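Local coordinates for protein DNA helicase RecQ (Deinococcus radiodurans, PDB 2RHF) that probably unwinds duplex DNA in the 3'-5' direction at the cost of ATP, this chain being one of its C-terminal HRDC domains, at residues Leu11-Leu14 and Arg15-Leu18; Thr22-Ser25 and Ala26-Phe30; Asn32-Leu35 and Glu36-Ala40. One frame throughout, in Å; residues are numbered along the deposited sequence.

Contact 1. Residues Leu11-Leu14 and Arg15-Leu18; sequences LREL and RREL
L14 and L18, one turn apart on helix 4-22 of this all-helical HRDC domain, bring their branches together on the helix face turned to the interior: L14 CG lies 3.9 Å from L18 CD1, the two side chains slanting across each other. They leave the backbone differently. L14 holds CG anti to its own N (chi1 171°), whereas in L18 CG is anti to the carbonyl carbon (chi1 -63°), which brings it over L14 O. Both leucines pack on R66 of helix 57-76, and R66 also forms a salt bridge with E17, whose OE1 passes 3.9 Å from L14 CD1. With an alanine at L14, the branches of L18 would probably lose an apolar neighbour and a gap would open against I67 and R66.

The other flank is polar. R12 and R15 run side by side in the same direction, their guanidinium planes 81° apart, with R12 NE 4.1 Å from R15 NH2. These like charges lie close, but the R15 group is occupied: its NH1 is hydrogen-bonded to F30 O and N32 OD1. A bend at chi3 brings R15 NE round to water 1, which sits in the guanidinium plane at its edge and in turn donates to R12 O. That carbonyl also accepts R16 N, the regular i to i+4 helix bond.

R16 runs extended back along the helix surface and lays one guanidinium face over R12 CB, with NH2 3.9 Å from that carbon. R16 NH1 and E13 OE2 do not pair directly; water 2 spans them, donating to E13 OE2 at 2.7 Å and accepting a weak 3.4 Å bond from R16 NH1.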
ATOM      1  N   LEU A  11      -3.519   5.273   0.199  1.00  8.93           N
ATOM      2  CA  LEU A  11      -3.504   3.823   0.230  1.00  9.03           C
ATOM      3  C   LEU A  11      -4.920   3.231   0.174  1.00  8.86           C
ATOM      4  O   LEU A  11      -5.131   2.207  -0.472  1.00  8.86           O
ATOM      5  CB  LEU A  11      -2.737   3.326   1.441  1.00  9.54           C
ATOM      6  CG  LEU A  11      -1.232   3.604   1.374  1.00  9.84           C
ATOM      7  CD1 LEU A  11      -0.628   3.484   2.762  1.00 12.31           C
ATOM      8  CD2 LEU A  11      -0.526   2.682   0.381  1.00 11.34           C
ATOM      9  N   ARG A  12      -5.884   3.887   0.817  1.00  9.19           N
ATOM     10  CA  ARG A  12      -7.275   3.460   0.697  1.00  9.83           C
ATOM     11  C   ARG A  12      -7.792   3.633  -0.730  1.00  9.56           C
ATOM     12  O   ARG A  12      -8.527   2.785  -1.241  1.00  9.63           O
ATOM     13  CB  ARG A  12      -8.168   4.231   1.666  1.00 10.85           C
ATOM     14  CG  ARG A  12      -8.094   3.713   3.083  1.00 11.89           C
ATOM     15  CD  ARG A  12      -9.179   4.288   3.998  1.00 14.12           C
ATOM     16  NE  ARG A  12      -9.187   3.512   5.240  1.00 15.93           N
ATOM     17  CZ  ARG A  12      -8.354   3.711   6.262  1.00 16.65           C
ATOM     18  NH1 ARG A  12      -7.486   4.711   6.242  1.00 17.50           N
ATOM     19  NH2 ARG A  12      -8.402   2.916   7.321  1.00 18.65           N
ATOM     20  N   GLU A  13      -7.410   4.737  -1.374  1.00  9.27           N
ATOM     21  CA  GLU A  13      -7.782   4.988  -2.766  1.00  9.94           C
ATOM     22  C   GLU A  13      -7.158   3.945  -3.680  1.00  9.20           C
ATOM     23  O   GLU A  13      -7.813   3.422  -4.587  1.00  9.66           O
ATOM     24  CB  GLU A  13      -7.369   6.406  -3.171  1.00  9.86           C
ATOM     25  CG  GLU A  13      -8.244   7.460  -2.484  1.00 11.00           C
ATOM     26  CD  GLU A  13      -7.700   8.882  -2.544  1.00 11.70           C
ATOM     27  OE1 GLU A  13      -6.528   9.099  -2.913  1.00 12.46           O
ATOM     28  OE2 GLU A  13      -8.467   9.804  -2.184  1.00 14.64           O
ATOM     29  N   LEU A  14      -5.891   3.627  -3.446  1.00  8.79           N
ATOM     30  CA  LEU A  14      -5.226   2.578  -4.215  1.00  8.70           C
ATOM     31  C   LEU A  14      -5.942   1.248  -4.009  1.00  8.44           C
ATOM     32  O   LEU A  14      -6.214   0.511  -4.971  1.00  8.87           O
ATOM     33  CB  LEU A  14      -3.769   2.448  -3.809  1.00  8.92           C
ATOM     34  CG  LEU A  14      -3.060   1.233  -4.415  1.00  9.02           C
ATOM     35  CD1 LEU A  14      -3.030   1.276  -5.943  1.00  9.93           C
ATOM     36  CD2 LEU A  14      -1.670   1.107  -3.862  1.00 10.35           C
ATOM     37  N   ARG A  15      -6.237   0.917  -2.760  1.00  8.66           N
ATOM     38  CA  ARG A  15      -6.895  -0.349  -2.465  1.00  9.25           C
ATOM     39  C   ARG A  15      -8.225  -0.471  -3.228  1.00  9.34           C
ATOM     40  O   ARG A  15      -8.523  -1.531  -3.781  1.00  9.92           O
ATOM     41  CB  ARG A  15      -7.068  -0.517  -0.962  1.00  9.17           C
ATOM     42  CG  ARG A  15      -7.665  -1.876  -0.562  1.00  9.55           C
ATOM     43  CD  ARG A  15      -7.513  -2.151   0.910  1.00 10.27           C
ATOM     44  NE  ARG A  15      -8.261  -1.194   1.725  1.00  9.65           N
ATOM     45  CZ  ARG A  15      -8.262  -1.191   3.054  1.00  9.82           C
ATOM     46  NH1 ARG A  15      -7.562  -2.102   3.731  1.00 10.35           N
ATOM     47  NH2 ARG A  15      -8.967  -0.295   3.708  1.00 11.23           N
ATOM     48  N   ARG A  16      -8.990   0.622  -3.308  1.00  9.90           N
ATOM     49  CA  ARG A  16     -10.237   0.607  -4.090  1.00 10.90           C
ATOM     50  C   ARG A  16     -10.002   0.360  -5.577  1.00 10.55           C
ATOM     51  O   ARG A  16     -10.777  -0.354  -6.210  1.00 11.60           O
ATOM     52  CB  ARG A  16     -11.044   1.877  -3.862  1.00 12.09           C
ATOM     53  CG  ARG A  16     -11.614   1.995  -2.470  1.00 14.40           C
ATOM     54  CD  ARG A  16     -12.256   3.368  -2.239  1.00 20.69           C
ATOM     55  NE  ARG A  16     -12.336   3.668  -0.808  1.00 23.21           N
ATOM     56  CZ  ARG A  16     -11.867   4.771  -0.230  1.00 23.82           C
ATOM     57  NH1 ARG A  16     -11.297   5.740  -0.953  1.00 23.71           N
ATOM     58  NH2 ARG A  16     -11.994   4.922   1.081  1.00 25.95           N
ATOM     59  N   GLU A  17      -8.930   0.935  -6.134  1.00 10.43           N
ATOM     60  CA  GLU A  17      -8.577   0.664  -7.536  1.00 11.08           C
ATOM     61  C   GLU A  17      -8.260  -0.809  -7.730  1.00 11.19           C
ATOM     62  O   GLU A  17      -8.712  -1.440  -8.692  1.00 12.12           O
ATOM     63  CB  GLU A  17      -7.375   1.499  -7.971  1.00 11.10           C
ATOM     64  CG  GLU A  17      -7.634   2.986  -7.961  1.00 11.69           C
ATOM     65  CD  GLU A  17      -6.408   3.829  -8.289  1.00 12.84           C
ATOM     66  OE1 GLU A  17      -5.282   3.292  -8.389  1.00 14.50           O
ATOM     67  OE2 GLU A  17      -6.597   5.060  -8.450  1.00 14.17           O
ATOM     68  N   LEU A  18      -7.458  -1.363  -6.822  1.00 10.68           N
ATOM     69  CA  LEU A  18      -7.056  -2.758  -6.917  1.00 11.19           C
ATOM     70  C   LEU A  18      -8.245  -3.700  -6.756  1.00 11.35           C
ATOM     71  O   LEU A  18      -8.339  -4.719  -7.437  1.00 12.21           O
ATOM     72  CB  LEU A  18      -5.967  -3.067  -5.895  1.00 10.96           C
ATOM     73  CG  LEU A  18      -4.650  -2.297  -6.102  1.00 10.89           C
ATOM     74  CD1 LEU A  18      -3.722  -2.550  -4.938  1.00 11.20           C
ATOM     75  CD2 LEU A  18      -3.970  -2.638  -7.428  1.00 11.89           C
TER
HETATM   76  O   HOH W   1      -9.766   0.988   0.727  1.00 12.10           O
HETATM   77  O   HOH W   2     -10.770   9.141  -0.936  1.00 24.87           O

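Contact 2. Residues Thr22-Ser25 and Ala26-Phe30; sequences TGYS and AFVVF
S25 O receives the backbone N of V29 at 3.0 Å, while OG of the same serine accepts from V28 N at 3.1 Å with an N-H...O angle of 159°. The S25 first torsion (chi1 66°) places OG between the backbone N and the carbonyl carbon, from where it reaches forward to the V28 amide. V28 CG2 comes up beside the same hydroxyl, 3.4 Å from OG. The V28 N to S25 OG bond makes S25 the N-cap of the short helix 26-29, which follows helix 4-22 in the HRDC fold after a tight turn.

Within that turn, T22 OG1 accepts from Y24 N at 3.0 Å, closing an ST turn around G23, whose phi is positive; OG1 is also hydrogen-bonded to L18 O of the preceding helix. Y24 then reaches across to the new helix. V28 CG1 meets the root of its side chain, 3.7 Å from Y24 CG, and approaches the ring obliquely. V29 CG2 lies beside Y24 CB at 4.0 Å. Both Y24 and V29 touch Y63 of helix 57-76, and the backbone carbonyl of V28 accepts a hydrogen bond from R59 NH2 of that helix.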
ATOM      1  N   THR A  22      -9.244  -6.390  -9.673  1.00 15.78           N
ATOM      2  CA  THR A  22      -9.106  -7.806  -9.365  1.00 15.64           C
ATOM      3  C   THR A  22     -10.427  -8.497  -9.064  1.00 15.61           C
ATOM      4  O   THR A  22     -10.512  -9.726  -9.141  1.00 16.99           O
ATOM      5  CB  THR A  22      -8.214  -8.020  -8.137  1.00 15.21           C
ATOM      6  OG1 THR A  22      -8.807  -7.384  -6.996  1.00 13.92           O
ATOM      7  CG2 THR A  22      -6.809  -7.476  -8.364  1.00 15.63           C
ATOM      8  N   GLY A  23     -11.433  -7.724  -8.671  1.00 15.19           N
ATOM      9  CA  GLY A  23     -12.671  -8.279  -8.123  1.00 15.44           C
ATOM     10  C   GLY A  23     -12.582  -8.744  -6.669  1.00 15.33           C
ATOM     11  O   GLY A  23     -13.537  -9.320  -6.145  1.00 16.54           O
ATOM     12  N   TYR A  24     -11.443  -8.495  -6.010  1.00 14.17           N
ATOM     13  CA  TYR A  24     -11.243  -8.906  -4.623  1.00 13.73           C
ATOM     14  C   TYR A  24     -11.784  -7.887  -3.637  1.00 12.91           C
ATOM     15  O   TYR A  24     -11.928  -6.696  -3.954  1.00 13.63           O
ATOM     16  CB  TYR A  24      -9.760  -9.133  -4.335  1.00 14.43           C
ATOM     17  CG  TYR A  24      -9.081 -10.195  -5.165  1.00 15.32           C
ATOM     18  CD1 TYR A  24      -9.778 -11.314  -5.623  1.00 17.83           C
ATOM     19  CD2 TYR A  24      -7.717 -10.118  -5.431  1.00 15.75           C
ATOM     20  CE1 TYR A  24      -9.134 -12.305  -6.368  1.00 19.98           C
ATOM     21  CE2 TYR A  24      -7.066 -11.104  -6.165  1.00 18.12           C
ATOM     22  CZ  TYR A  24      -7.783 -12.191  -6.634  1.00 18.89           C
ATOM     23  OH  TYR A  24      -7.144 -13.173  -7.362  1.00 20.55           O
ATOM     24  N   SER A  25     -12.036  -8.353  -2.418  1.00 12.62           N
ATOM     25  CA  SER A  25     -12.421  -7.476  -1.320  1.00 12.06           C
ATOM     26  C   SER A  25     -11.238  -6.645  -0.845  1.00 11.23           C
ATOM     27  O   SER A  25     -10.083  -6.966  -1.116  1.00 10.99           O
ATOM     28  CB  SER A  25     -12.933  -8.306  -0.149  1.00 12.30           C
ATOM     29  OG  SER A  25     -11.856  -9.069   0.360  1.00 11.90           O
ATOM     30  N   ALA A  26     -11.532  -5.594  -0.092  1.00 11.25           N
ATOM     31  CA  ALA A  26     -10.470  -4.807   0.536  1.00 11.31           C
ATOM     32  C   ALA A  26      -9.543  -5.698   1.342  1.00 10.83           C
ATOM     33  O   ALA A  26      -8.320  -5.604   1.224  1.00 10.66           O
ATOM     34  CB  ALA A  26     -11.059  -3.733   1.428  1.00 11.89           C
ATOM     35  N   PHE A  27     -10.129  -6.559   2.170  1.00 10.66           N
ATOM     36  CA  PHE A  27      -9.380  -7.458   3.015  1.00 10.77           C
ATOM     37  C   PHE A  27      -8.386  -8.316   2.227  1.00 10.30           C
ATOM     38  O   PHE A  27      -7.238  -8.476   2.641  1.00 10.51           O
ATOM     39  CB  PHE A  27     -10.344  -8.334   3.824  1.00 11.50           C
ATOM     40  CG  PHE A  27      -9.654  -9.381   4.617  1.00 11.35           C
ATOM     41  CD1 PHE A  27      -9.046  -9.060   5.829  1.00 12.79           C
ATOM     42  CD2 PHE A  27      -9.537 -10.674   4.125  1.00 12.05           C
ATOM     43  CE1 PHE A  27      -8.345 -10.029   6.554  1.00 12.52           C
ATOM     44  CE2 PHE A  27      -8.833 -11.631   4.835  1.00 13.16           C
ATOM     45  CZ  PHE A  27      -8.234 -11.299   6.050  1.00 12.64           C
ATOM     46  N   VAL A  28      -8.826  -8.869   1.100  1.00 10.42           N
ATOM     47  CA  VAL A  28      -7.977  -9.726   0.286  1.00 10.97           C
ATOM     48  C   VAL A  28      -6.885  -8.925  -0.433  1.00 10.95           C
ATOM     49  O   VAL A  28      -5.792  -9.440  -0.639  1.00 11.50           O
ATOM     50  CB  VAL A  28      -8.832 -10.558  -0.694  1.00 11.17           C
ATOM     51  CG1 VAL A  28      -7.990 -11.224  -1.775  1.00 13.05           C
ATOM     52  CG2 VAL A  28      -9.620 -11.613   0.080  1.00 11.61           C
ATOM     53  N   VAL A  29      -7.166  -7.672  -0.790  1.00 10.54           N
ATOM     54  CA  VAL A  29      -6.145  -6.808  -1.392  1.00 10.27           C
ATOM     55  C   VAL A  29      -5.025  -6.530  -0.372  1.00  9.97           C
ATOM     56  O   VAL A  29      -3.892  -6.933  -0.584  1.00 10.65           O
ATOM     57  CB  VAL A  29      -6.769  -5.538  -2.014  1.00 10.01           C
ATOM     58  CG1 VAL A  29      -5.678  -4.569  -2.467  1.00 10.90           C
ATOM     59  CG2 VAL A  29      -7.652  -5.936  -3.198  1.00 10.93           C
ATOM     60  N   PHE A  30      -5.344  -5.836   0.714  1.00 10.02           N
ATOM     61  CA  PHE A  30      -4.488  -5.788   1.900  1.00 10.12           C
ATOM     62  C   PHE A  30      -5.277  -5.253   3.071  1.00  9.74           C
ATOM     63  O   PHE A  30      -6.168  -4.429   2.907  1.00 10.04           O
ATOM     64  CB  PHE A  30      -3.135  -5.046   1.690  1.00 10.51           C
ATOM     65  CG  PHE A  30      -3.241  -3.641   1.132  1.00 10.18           C
ATOM     66  CD1 PHE A  30      -3.510  -2.558   1.966  1.00 11.29           C
ATOM     67  CD2 PHE A  30      -2.995  -3.400  -0.215  1.00 11.33           C
ATOM     68  CE1 PHE A  30      -3.560  -1.266   1.462  1.00 11.87           C
ATOM     69  CE2 PHE A  30      -3.035  -2.095  -0.729  1.00 11.55           C
ATOM     70  CZ  PHE A  30      -3.332  -1.035   0.110  1.00 11.74           C
TER

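Contact 3. Residues Asn32-Leu35 and Glu36-Ala40; sequences NATL and EALAA
Backbone hydrogen bonds do most of the joining between N32-L35 and E36-A40, two consecutive pieces of helix 32-41 in the HRDC domain. E36, A37, L38 and A39 each give their backbone N-H to the carbonyl oxygen four residues back, with the L38 N to T34 O bond measuring 2.9 Å.

The polar side-chain link lies at the exposed start of the helix. E36 has CG anti to its carbonyl carbon (chi1 -76°) and an extended chain beyond, which leads it back along the first turn and leaves CD 3.3 Å from N32 O. The carboxylate cannot bond to that carbonyl, since both are acceptors, and water 3 mediates by donating to N32 O at 3.0 Å and to E36 OE2 at 2.9 Å. The N32 amide is engaged in another direction, its OD1 taking a hydrogen bond from R15 of helix 4-22.

Van der Waals contacts set side-chain carbons on carbonyl oxygens: L38 CG rests 3.3 Å from T34 O, and A37 CB lies 3.5 Å from the same oxygen. The apolar packing is directed outward, L35 against R12 and F30, and L38 against L11 and P43.

A carboxylate near the helix start would probably interact favourably with the helix dipole, and the two bonds given by water 3 probably help it lie beside a carbonyl oxygen that would otherwise repel it.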
ATOM      1  N   ASN A  32      -6.328  -3.581   6.908  1.00  9.78           N
ATOM      2  CA  ASN A  32      -6.090  -2.309   7.547  1.00 10.39           C
ATOM      3  C   ASN A  32      -4.816  -2.276   8.372  1.00 10.50           C
ATOM      4  O   ASN A  32      -4.144  -1.254   8.405  1.00 10.52           O
ATOM      5  CB  ASN A  32      -7.271  -1.878   8.404  1.00 10.70           C
ATOM      6  CG  ASN A  32      -8.381  -1.236   7.591  1.00 10.72           C
ATOM      7  OD1 ASN A  32      -8.387  -1.285   6.359  1.00 12.61           O
ATOM      8  ND2 ASN A  32      -9.337  -0.646   8.278  1.00 10.36           N
ATOM      9  N   ALA A  33      -4.455  -3.377   9.032  1.00 10.66           N
ATOM     10  CA  ALA A  33      -3.185  -3.397   9.772  1.00 10.81           C
ATOM     11  C   ALA A  33      -2.020  -3.203   8.806  1.00 10.63           C
ATOM     12  O   ALA A  33      -1.055  -2.493   9.109  1.00 10.77           O
ATOM     13  CB  ALA A  33      -3.024  -4.687  10.561  1.00 11.92           C
ATOM     14  N   THR A  34      -2.100  -3.833   7.641  1.00 10.06           N
ATOM     15  CA  THR A  34      -1.056  -3.676   6.626  1.00 10.14           C
ATOM     16  C   THR A  34      -1.032  -2.231   6.099  1.00  9.20           C
ATOM     17  O   THR A  34       0.047  -1.634   5.965  1.00  9.39           O
ATOM     18  CB  THR A  34      -1.258  -4.679   5.499  1.00 10.28           C
ATOM     19  OG1 THR A  34      -1.155  -6.008   6.028  1.00 14.25           O
ATOM     20  CG2 THR A  34      -0.217  -4.477   4.404  1.00 11.82           C
ATOM     21  N   LEU A  35      -2.208  -1.672   5.831  1.00  8.93           N
ATOM     22  CA  LEU A  35      -2.332  -0.292   5.386  1.00  9.32           C
ATOM     23  C   LEU A  35      -1.681   0.665   6.382  1.00  9.50           C
ATOM     24  O   LEU A  35      -0.896   1.553   5.995  1.00  9.82           O
ATOM     25  CB  LEU A  35      -3.802   0.038   5.163  1.00  9.87           C
ATOM     26  CG  LEU A  35      -4.122   1.353   4.453  1.00 10.49           C
ATOM     27  CD1 LEU A  35      -5.472   1.265   3.792  1.00 12.53           C
ATOM     28  CD2 LEU A  35      -4.077   2.532   5.405  1.00 12.87           C
ATOM     29  N   GLU A  36      -1.947   0.460   7.669  1.00 10.12           N
ATOM     30  CA  GLU A  36      -1.378   1.294   8.699  1.00 10.85           C
ATOM     31  C   GLU A  36       0.124   1.170   8.768  1.00 10.48           C
ATOM     32  O   GLU A  36       0.812   2.162   8.976  1.00 10.82           O
ATOM     33  CB  GLU A  36      -2.015   0.978  10.035  1.00 11.86           C
ATOM     34  CG  GLU A  36      -3.408   1.587  10.124  1.00 14.93           C
ATOM     35  CD  GLU A  36      -4.369   0.831  10.981  1.00 16.43           C
ATOM     36  OE1 GLU A  36      -3.946   0.013  11.832  1.00 17.68           O
ATOM     37  OE2 GLU A  36      -5.572   1.065  10.793  1.00 18.54           O
ATOM     38  N   ALA A  37       0.637  -0.042   8.603  1.00 10.50           N
ATOM     39  CA  ALA A  37       2.078  -0.249   8.590  1.00 10.54           C
ATOM     40  C   ALA A  37       2.724   0.435   7.379  1.00 10.04           C
ATOM     41  O   ALA A  37       3.810   1.007   7.492  1.00 10.44           O
ATOM     42  CB  ALA A  37       2.395  -1.740   8.620  1.00 11.05           C
ATOM     43  N   LEU A  38       2.068   0.386   6.224  1.00  9.43           N
ATOM     44  CA  LEU A  38       2.557   1.090   5.042  1.00  9.26           C
ATOM     45  C   LEU A  38       2.627   2.586   5.272  1.00  9.27           C
ATOM     46  O   LEU A  38       3.614   3.238   4.925  1.00 10.13           O
ATOM     47  CB  LEU A  38       1.689   0.768   3.825  1.00  9.38           C
ATOM     48  CG  LEU A  38       1.785  -0.659   3.281  1.00  9.01           C
ATOM     49  CD1 LEU A  38       0.671  -0.947   2.296  1.00 10.20           C
ATOM     50  CD2 LEU A  38       3.172  -0.912   2.644  1.00 10.48           C
ATOM     51  N   ALA A  39       1.580   3.142   5.872  1.00  9.58           N
ATOM     52  CA  ALA A  39       1.534   4.575   6.125  1.00 10.54           C
ATOM     53  C   ALA A  39       2.580   5.001   7.150  1.00 11.14           C
ATOM     54  O   ALA A  39       3.181   6.065   7.012  1.00 12.86           O
ATOM     55  CB  ALA A  39       0.141   5.003   6.568  1.00 10.98           C
ATOM     56  N   ALA A  40       2.797   4.172   8.168  1.00 11.14           N
ATOM     57  CA  ALA A  40       3.752   4.487   9.228  1.00 11.82           C
ATOM     58  C   ALA A  40       5.187   4.326   8.750  1.00 11.82           C
ATOM     59  O   ALA A  40       6.034   5.169   9.035  1.00 13.64           O
ATOM     60  CB  ALA A  40       3.493   3.595  10.450  1.00 13.03           C
TER
HETATM   61  O   HOH W   3      -5.980   1.099   7.927  1.00 50.00           O

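How the contacts relate
The three contacts come in series along the chain: contact 1 within helix 4-22, contact 2 at the turn into helix 26-29, and contact 3 within helix 32-41. The centres of contacts 1 and 2 are about 9 Å apart. Between contact 1 and contact 3 the centres are about 13 Å apart, and between contact 2 and contact 3 about 15 Å. R15 of contact 1 reaches into both of the others. Apolar side chains also meet between them: L18 against V29, L11 against L38, and F30 against L35. Helices 26-29 and 32-41 of this compact HRDC domain thus both pack on helix 4-22, with R15 and apolar side chains at the joins.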